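Side-chain contacts in fructose 1-phosphate kinase (Staphylococcus aureus, PDB 2JG5), which probably catalyses the ATP-dependent phosphorylation of fructose 1-phosphate to fructose 1,6-bisphosphate, as a member of the PfkB carbohydrate kinase family: residues A[180-185]-A[191-196]; A[187-192]-A[203-208]; A[90-93]-A[99-102]. One frame throughout, in Å; residues are numbered along the deposited sequence.

Interaction 1. Residues A[180-185]-A[191-196]; sequences PNKDEL and TTVNSD
With its CG anti to the backbone N (chi1 -177°), Lys-182 runs out from the first turn of helix 182-188 alongside Val-193, whose CG1 is likewise anti to its own N (chi1 -178°). The two side chains run antiparallel past one another, Lys-182 CG lying 4.1 Å from Val-193 CG1. The other branch, Val-193 CG2, reaches Leu-185 CB at 4.2 Å, so one valine packs on residues three apart, on successive turns of the helix. Lys-182 NZ forms a salt bridge with Glu-186, which also accepts a hydrogen bond from Val-193 N; a second salt bridge, with only a weak hydrogen bond, joins Lys-182 NZ to Asp-183 OD1 at 3.3 Å. Helix 182-188 starts with a capping box: Glu-184 N donates to Asn-181 OD1 over 2.8 Å, and Asn-181 N returns a bond to Glu-184 OE1 over 3.1 Å, meeting the carboxylate on its anti side. The loop carrying Val-193 leads into helix 196-208, where Ser-195 takes the N-cap position. Val-193 also touches Val-199 and Tyr-202 of that second helix, while Leu-185 rests on Val-216 of strand 214-217.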
loop_
_atom_site.group_PDB
_atom_site.type_symbol
_atom_site.label_atom_id
_atom_site.label_comp_id
_atom_site.label_asym_id
_atom_site.label_seq_id
_atom_site.Cartn_x
_atom_site.Cartn_y
_atom_site.Cartn_z
ATOM N N PRO A 180 -16.432 -27.956 1.188
ATOM C CA PRO A 180 -15.124 -28.447 1.609
ATOM C C PRO A 180 -14.347 -29.105 0.464
ATOM O O PRO A 180 -14.909 -29.402 -0.592
ATOM C CB PRO A 180 -15.474 -29.490 2.668
ATOM C CG PRO A 180 -16.791 -30.037 2.210
ATOM C CD PRO A 180 -17.523 -28.845 1.636
ATOM N N ASN A 181 -13.056 -29.317 0.665
ATOM C CA ASN A 181 -12.320 -30.157 -0.276
ATOM C C ASN A 181 -12.262 -31.603 0.205
ATOM O O ASN A 181 -12.552 -31.901 1.372
ATOM C CB ASN A 181 -10.932 -29.586 -0.622
ATOM C CG ASN A 181 -10.108 -29.246 0.599
ATOM O OD1 ASN A 181 -9.856 -30.092 1.465
ATOM N ND2 ASN A 181 -9.659 -28.002 0.665
ATOM N N LYS A 182 -11.911 -32.496 -0.714
ATOM C CA LYS A 182 -11.700 -33.904 -0.406
ATOM C C LYS A 182 -10.793 -34.090 0.826
ATOM O O LYS A 182 -11.002 -35.013 1.626
ATOM C CB LYS A 182 -11.114 -34.606 -1.630
ATOM C CG LYS A 182 -10.895 -36.092 -1.479
ATOM C CD LYS A 182 -9.781 -36.548 -2.415
ATOM C CE LYS A 182 -8.913 -37.608 -1.766
ATOM N NZ LYS A 182 -8.399 -37.161 -0.436
ATOM N N ASP A 183 -9.800 -33.212 0.986
ATOM C CA ASP A 183 -8.843 -33.350 2.086
ATOM C C ASP A 183 -9.458 -32.966 3.439
ATOM O O ASP A 183 -9.167 -33.589 4.455
ATOM C CB ASP A 183 -7.541 -32.593 1.781
ATOM C CG ASP A 183 -6.803 -33.155 0.543
ATOM O OD1 ASP A 183 -6.846 -34.387 0.286
ATOM O OD2 ASP A 183 -6.164 -32.355 -0.176
ATOM N N GLU A 184 -10.329 -31.962 3.441
ATOM C CA GLU A 184 -11.078 -31.603 4.647
ATOM C C GLU A 184 -12.059 -32.696 5.090
ATOM O O GLU A 184 -12.216 -32.926 6.290
ATOM C CB GLU A 184 -11.787 -30.265 4.467
ATOM C CG GLU A 184 -10.838 -29.089 4.574
ATOM C CD GLU A 184 -11.440 -27.776 4.130
ATOM O OE1 GLU A 184 -12.260 -27.762 3.194
ATOM O OE2 GLU A 184 -11.077 -26.741 4.716
ATOM N N LEU A 185 -12.689 -33.371 4.121
ATOM C CA LEU A 185 -13.526 -34.545 4.376
ATOM C C LEU A 185 -12.740 -35.615 5.106
ATOM O O LEU A 185 -13.223 -36.178 6.091
ATOM C CB LEU A 185 -14.057 -35.142 3.071
ATOM C CG LEU A 185 -15.286 -34.560 2.373
ATOM C CD1 LEU A 185 -15.611 -35.401 1.150
ATOM C CD2 LEU A 185 -16.487 -34.509 3.304
ATOM N N THR A 191 -10.774 -40.402 7.910
ATOM C CA THR A 191 -10.796 -41.542 7.009
ATOM C C THR A 191 -10.151 -41.145 5.690
ATOM O O THR A 191 -9.947 -39.963 5.432
ATOM C CB THR A 191 -12.241 -42.036 6.756
ATOM O OG1 THR A 191 -12.219 -43.106 5.810
ATOM C CG2 THR A 191 -13.119 -40.915 6.219
ATOM N N THR A 192 -9.830 -42.134 4.863
ATOM C CA THR A 192 -9.257 -41.891 3.545
ATOM C C THR A 192 -10.361 -41.912 2.481
ATOM O O THR A 192 -11.062 -42.914 2.329
ATOM C CB THR A 192 -8.187 -42.942 3.203
ATOM O OG1 THR A 192 -8.816 -44.210 2.987
ATOM C CG2 THR A 192 -7.167 -43.077 4.344
ATOM N N VAL A 193 -10.508 -40.807 1.754
ATOM C CA VAL A 193 -11.496 -40.694 0.666
ATOM C C VAL A 193 -10.831 -40.877 -0.696
ATOM O O VAL A 193 -10.129 -39.980 -1.157
ATOM C CB VAL A 193 -12.204 -39.325 0.680
ATOM C CG1 VAL A 193 -13.254 -39.254 -0.417
ATOM C CG2 VAL A 193 -12.842 -39.061 2.036
ATOM N N ASN A 194 -11.070 -42.019 -1.341
ATOM C CA ASN A 194 -10.342 -42.397 -2.564
ATOM C C ASN A 194 -11.214 -42.642 -3.804
ATOM O O ASN A 194 -10.709 -43.077 -4.847
ATOM C CB ASN A 194 -9.474 -43.640 -2.304
ATOM C CG ASN A 194 -8.549 -43.472 -1.108
ATOM O OD1 ASN A 194 -8.843 -43.965 -0.011
ATOM N ND2 ASN A 194 -7.435 -42.758 -1.304
ATOM N N SER A 195 -12.514 -42.385 -3.698
ATOM C CA SER A 195 -13.410 -42.632 -4.827
ATOM C C SER A 195 -14.613 -41.703 -4.829
ATOM O O SER A 195 -14.862 -41.004 -3.848
ATOM C CB SER A 195 -13.864 -44.096 -4.858
ATOM O OG SER A 195 -14.583 -44.437 -3.693
ATOM N N ASP A 196 -15.347 -41.695 -5.941
ATOM C CA ASP A 196 -16.548 -40.884 -6.057
ATOM C C ASP A 196 -17.611 -41.352 -5.057
ATOM O O ASP A 196 -18.269 -40.531 -4.432
ATOM C CB ASP A 196 -17.075 -40.892 -7.500
ATOM C CG ASP A 196 -16.069 -40.301 -8.509
ATOM O OD1 ASP A 196 -15.173 -39.525 -8.099
ATOM O OD2 ASP A 196 -16.174 -40.622 -9.722
#

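Interaction 2. Residues A[187-192]-A[203-208]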
loop_
_atom_site.group_PDB
_atom_site.type_symbol
_atom_site.label_atom_id
_atom_site.label_comp_id
_atom_site.label_asym_id
_atom_site.label_seq_id
_atom_site.Cartn_x
_atom_site.Cartn_y
_atom_site.Cartn_z
ATOM N N VAL A 187 -10.079 -35.230 6.956
ATOM C CA VAL A 187 -9.806 -34.804 8.326
ATOM C C VAL A 187 -11.074 -34.886 9.183
ATOM O O VAL A 187 -11.053 -35.473 10.262
ATOM C CB VAL A 187 -9.178 -33.390 8.395
ATOM C CG1 VAL A 187 -8.876 -33.003 9.846
ATOM C CG2 VAL A 187 -7.898 -33.328 7.560
ATOM N N MET A 188 -12.166 -34.305 8.688
ATOM C CA MET A 188 -13.460 -34.328 9.368
ATOM C C MET A 188 -13.799 -35.713 9.877
ATOM O O MET A 188 -13.874 -35.926 11.073
ATOM C CB MET A 188 -14.577 -33.882 8.425
ATOM C CG MET A 188 -14.678 -32.394 8.157
ATOM S SD MET A 188 -16.173 -32.116 7.196
ATOM C CE MET A 188 -15.968 -30.429 6.587
ATOM N N PHE A 189 -13.990 -36.651 8.956
ATOM C CA PHE A 189 -14.463 -37.993 9.289
ATOM C C PHE A 189 -13.332 -38.977 9.578
ATOM O O PHE A 189 -13.561 -40.189 9.635
ATOM C CB PHE A 189 -15.354 -38.523 8.164
ATOM C CG PHE A 189 -16.615 -37.731 7.974
ATOM C CD1 PHE A 189 -16.670 -36.694 7.035
ATOM C CD2 PHE A 189 -17.748 -38.012 8.742
ATOM C CE1 PHE A 189 -17.842 -35.949 6.858
ATOM C CE2 PHE A 189 -18.924 -37.279 8.574
ATOM C CZ PHE A 189 -18.969 -36.242 7.628
ATOM N N ASN A 190 -12.129 -38.434 9.781
ATOM C CA ASN A 190 -10.892 -39.193 9.987
ATOM C C ASN A 190 -10.794 -40.518 9.232
ATOM O O ASN A 190 -10.726 -41.600 9.824
ATOM C CB ASN A 190 -10.582 -39.373 11.469
ATOM C CG ASN A 190 -9.101 -39.275 11.750
ATOM O OD1 ASN A 190 -8.500 -38.206 11.579
ATOM N ND2 ASN A 190 -8.494 -40.386 12.163
ATOM N N THR A 191 -10.774 -40.402 7.910
ATOM C CA THR A 191 -10.796 -41.542 7.009
ATOM C C THR A 191 -10.151 -41.145 5.690
ATOM O O THR A 191 -9.947 -39.963 5.432
ATOM C CB THR A 191 -12.241 -42.036 6.756
ATOM O OG1 THR A 191 -12.219 -43.106 5.810
ATOM C CG2 THR A 191 -13.119 -40.915 6.219
ATOM N N THR A 192 -9.830 -42.134 4.863
ATOM C CA THR A 192 -9.257 -41.891 3.545
ATOM C C THR A 192 -10.361 -41.912 2.481
ATOM O O THR A 192 -11.062 -42.914 2.329
ATOM C CB THR A 192 -8.187 -42.942 3.203
ATOM O OG1 THR A 192 -8.816 -44.210 2.987
ATOM C CG2 THR A 192 -7.167 -43.077 4.344
ATOM N N GLY A 203 -20.054 -36.894 2.249
ATOM C CA GLY A 203 -20.739 -35.660 1.896
ATOM C C GLY A 203 -22.200 -35.654 2.305
ATOM O O GLY A 203 -22.717 -34.628 2.755
ATOM N N ARG A 204 -22.872 -36.794 2.146
ATOM C CA ARG A 204 -24.267 -36.930 2.562
ATOM C C ARG A 204 -24.414 -37.033 4.081
ATOM O O ARG A 204 -25.475 -36.725 4.632
ATOM C CB ARG A 204 -24.934 -38.124 1.869
ATOM C CG ARG A 204 -26.465 -38.089 1.935
ATOM C CD ARG A 204 -27.089 -39.014 0.913
ATOM N NE ARG A 204 -27.034 -38.449 -0.433
ATOM C CZ ARG A 204 -26.961 -39.167 -1.550
ATOM N NH1 ARG A 204 -26.912 -38.548 -2.722
ATOM N NH2 ARG A 204 -26.914 -40.502 -1.500
ATOM N N LEU A 205 -23.354 -37.465 4.762
ATOM C CA LEU A 205 -23.346 -37.455 6.224
ATOM C C LEU A 205 -23.338 -36.008 6.723
ATOM O O LEU A 205 -23.909 -35.693 7.756
ATOM C CB LEU A 205 -22.155 -38.247 6.771
ATOM C CG LEU A 205 -22.138 -39.761 6.496
ATOM C CD1 LEU A 205 -20.790 -40.348 6.848
ATOM C CD2 LEU A 205 -23.248 -40.508 7.230
ATOM N N LEU A 206 -22.706 -35.131 5.954
ATOM C CA LEU A 206 -22.727 -33.698 6.226
ATOM C C LEU A 206 -24.112 -33.093 6.010
ATOM O O LEU A 206 -24.537 -32.227 6.766
ATOM C CB LEU A 206 -21.688 -32.980 5.362
ATOM C CG LEU A 206 -20.237 -33.203 5.778
ATOM C CD1 LEU A 206 -19.311 -32.678 4.694
ATOM C CD2 LEU A 206 -19.951 -32.537 7.137
ATOM N N VAL A 207 -24.800 -33.563 4.976
ATOM C CA VAL A 207 -26.202 -33.240 4.717
ATOM C C VAL A 207 -27.120 -33.735 5.858
ATOM O O VAL A 207 -28.139 -33.099 6.161
ATOM C CB VAL A 207 -26.655 -33.811 3.342
ATOM C CG1 VAL A 207 -28.113 -33.482 3.046
ATOM C CG2 VAL A 207 -25.778 -33.268 2.227
ATOM N N ASP A 208 -26.759 -34.853 6.489
ATOM C CA ASP A 208 -27.496 -35.344 7.657
ATOM C C ASP A 208 -27.309 -34.438 8.874
ATOM O O ASP A 208 -28.240 -34.238 9.656
ATOM C CB ASP A 208 -27.084 -36.776 8.014
ATOM C CG ASP A 208 -27.497 -37.784 6.960
ATOM O OD1 ASP A 208 -28.415 -37.485 6.166
ATOM O OD2 ASP A 208 -26.908 -38.887 6.934
#
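Phe-189 and Leu-206 bury the most surface here, and the leucine meets the ring at its edge: Leu-206 CG lies near the ring plane, 3.8 Å from Phe-189 CZ. Leu-205, the preceding residue of helix 196-208, approaches the same end of the ring obliquely, its CB 3.8 Å from Phe-189 CE2. Adjacent leucines thus share the far end of one aromatic side chain, CZ lying between the approaches of both. The ring is directed there by a chi1 of -64°, which sets CG beside the backbone N and anti to the carbonyl carbon. Met-188 supplies a second contact to Leu-206, crossing it at about a right angle with SD 3.8 Å from Leu-206 CD2. Phe-189 is the first residue to leave helix 182-188, which closes in a Schellman motif with Asn-190, at positive phi, as its C-prime residue; Asn-190 N donates to Val-187 O over 3.2 Å. This end packs on the flank of helix 196-208, where Tyr-202 also meets the Phe-189 ring, and Val-214 of strand 214-217 touches Leu-206. All three side-chain pairs are apolar, so between these segments the association probably rests on dispersion and partial exclusion of water rather than on directional polar bonds.

Interaction 3. Residues A[90-93]-A[99-102]; sequences NVKL and TEIN
Lys-92 NZ is gripped by two side chains of the neighbouring strand: it donates to Asn-102 OD1 at 3.1 Å and forms a salt bridge with Glu-100 OE1, also at 3.1 Å, whose hydrogen bond is weak. The strands form an antiparallel beta hairpin; the axes of the two short segments approach to 4.6 Å, with their N-to-C directions 171° apart. A bend at chi2 (-67°) turns the lysine chain across the hairpin, and its CD passes Glu-100 CG at 3.6 Å. Lys-92 and Glu-100 are a non-hydrogen-bonded pair; the hydrogen-bonded pairs beside it are Val-91 with Ile-101 and Leu-93 with Thr-99. In the first, Ile-101 N donates to Val-91 O at 2.6 Å; in the second, Leu-93 N donates to Thr-99 O at 2.7 Å. The opposite face carries Val-91, Leu-93, Thr-99 and Ile-101, and strand 10-16 flanks strand 88-94. Strand 98-102 pairs in parallel with a strand of the second subunit, and Thr-99 OG1 is hydrogen-bonded to Asp-23 N of that subunit; a small sheet joining two subunits is consistent with the lid of PfkB-family kinases. The amides of Asn-90 and Asn-102 stack with planes 18° apart, Asn-90 ND2 lying 3.7 Å from Asn-102 ND2.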
loop_
_atom_site.group_PDB
_atom_site.type_symbol
_atom_site.label_atom_id
_atom_site.label_comp_id
_atom_site.label_asym_id
_atom_site.label_seq_id
_atom_site.Cartn_x
_atom_site.Cartn_y
_atom_site.Cartn_z
ATOM N N ASN A 90 -2.336 -6.745 1.002
ATOM C CA ASN A 90 -1.634 -7.982 0.802
ATOM C C ASN A 90 -0.691 -7.820 -0.376
ATOM O O ASN A 90 -1.035 -7.157 -1.350
ATOM C CB ASN A 90 -2.642 -9.083 0.507
ATOM C CG ASN A 90 -3.518 -9.398 1.693
ATOM O OD1 ASN A 90 -3.295 -8.896 2.795
ATOM N ND2 ASN A 90 -4.528 -10.240 1.476
ATOM N N VAL A 91 0.500 -8.400 -0.278
ATOM C CA VAL A 91 1.500 -8.259 -1.342
ATOM C C VAL A 91 1.691 -9.564 -2.121
ATOM O O VAL A 91 1.847 -10.621 -1.532
ATOM C CB VAL A 91 2.849 -7.719 -0.806
ATOM C CG1 VAL A 91 3.868 -7.589 -1.930
ATOM C CG2 VAL A 91 2.652 -6.369 -0.136
ATOM N N LYS A 92 1.663 -9.472 -3.449
ATOM C CA LYS A 92 1.901 -10.612 -4.328
ATOM C C LYS A 92 3.116 -10.303 -5.192
ATOM O O LYS A 92 3.051 -9.427 -6.058
ATOM C CB LYS A 92 0.678 -10.872 -5.230
ATOM C CG LYS A 92 -0.703 -10.678 -4.561
ATOM C CD LYS A 92 -0.967 -11.716 -3.477
ATOM C CE LYS A 92 -2.081 -11.279 -2.511
ATOM N NZ LYS A 92 -2.482 -12.371 -1.552
ATOM N N LEU A 93 4.223 -11.003 -4.949
ATOM C CA LEU A 93 5.465 -10.786 -5.703
ATOM C C LEU A 93 5.586 -11.738 -6.884
ATOM O O LEU A 93 5.793 -12.952 -6.723
ATOM C CB LEU A 93 6.701 -10.906 -4.808
ATOM C CG LEU A 93 6.829 -9.984 -3.597
ATOM C CD1 LEU A 93 8.111 -10.294 -2.851
ATOM C CD2 LEU A 93 6.779 -8.512 -4.001
ATOM N N THR A 99 5.033 -15.265 -4.810
ATOM C CA THR A 99 5.241 -15.136 -3.380
ATOM C C THR A 99 4.189 -14.207 -2.795
ATOM O O THR A 99 4.193 -13.024 -3.086
ATOM C CB THR A 99 6.664 -14.583 -3.099
ATOM O OG1 THR A 99 7.640 -15.461 -3.676
ATOM C CG2 THR A 99 6.922 -14.455 -1.618
ATOM N N GLU A 100 3.288 -14.750 -1.978
ATOM C CA GLU A 100 2.271 -13.944 -1.316
ATOM C C GLU A 100 2.721 -13.518 0.078
ATOM O O GLU A 100 3.338 -14.291 0.808
ATOM C CB GLU A 100 0.950 -14.709 -1.217
ATOM C CG GLU A 100 0.242 -14.978 -2.543
ATOM C CD GLU A 100 -1.193 -15.492 -2.372
ATOM O OE1 GLU A 100 -1.752 -15.397 -1.256
ATOM O OE2 GLU A 100 -1.773 -15.987 -3.371
ATOM N N ILE A 101 2.419 -12.276 0.429
ATOM C CA ILE A 101 2.612 -11.765 1.786
ATOM C C ILE A 101 1.286 -11.188 2.261
ATOM O O ILE A 101 0.890 -10.091 1.862
ATOM C CB ILE A 101 3.730 -10.685 1.887
ATOM C CG1 ILE A 101 5.021 -11.181 1.230
ATOM C CG2 ILE A 101 3.980 -10.311 3.366
ATOM C CD1 ILE A 101 5.973 -10.075 0.839
ATOM N N ASN A 102 0.598 -11.956 3.097
ATOM C CA ASN A 102 -0.704 -11.588 3.608
ATOM C C ASN A 102 -0.601 -10.898 4.961
ATOM O O ASN A 102 0.085 -11.387 5.861
ATOM C CB ASN A 102 -1.589 -12.827 3.698
ATOM C CG ASN A 102 -2.179 -13.228 2.353
ATOM O OD1 ASN A 102 -1.530 -13.123 1.305
ATOM N ND2 ASN A 102 -3.422 -13.700 2.382
HETATM O O HOH W 1 9.027 -14.244 -6.490
#

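How the interactions relate
From the N terminus, interaction 3 comes first: residues 90-93 and 99-102 close a short hairpin in the mixed sheet whose edge continues into the second subunit. Much later, interaction 1 closes the loop from 180-185 to 191-196, bringing the start of helix 182-188 against the connection that follows it. Interaction 2 opens at 187, before that loop has closed, and ends at 203-208, so the two cross rather than nest, sharing Thr-191 and Thr-192. They also touch: Leu-185 CD2 packs on Leu-206 CD1 at 3.6 Å. Together they fasten helices 182-188 and 196-208, whereas interaction 3 stands apart, its centre about 29 Å from that of interaction 1.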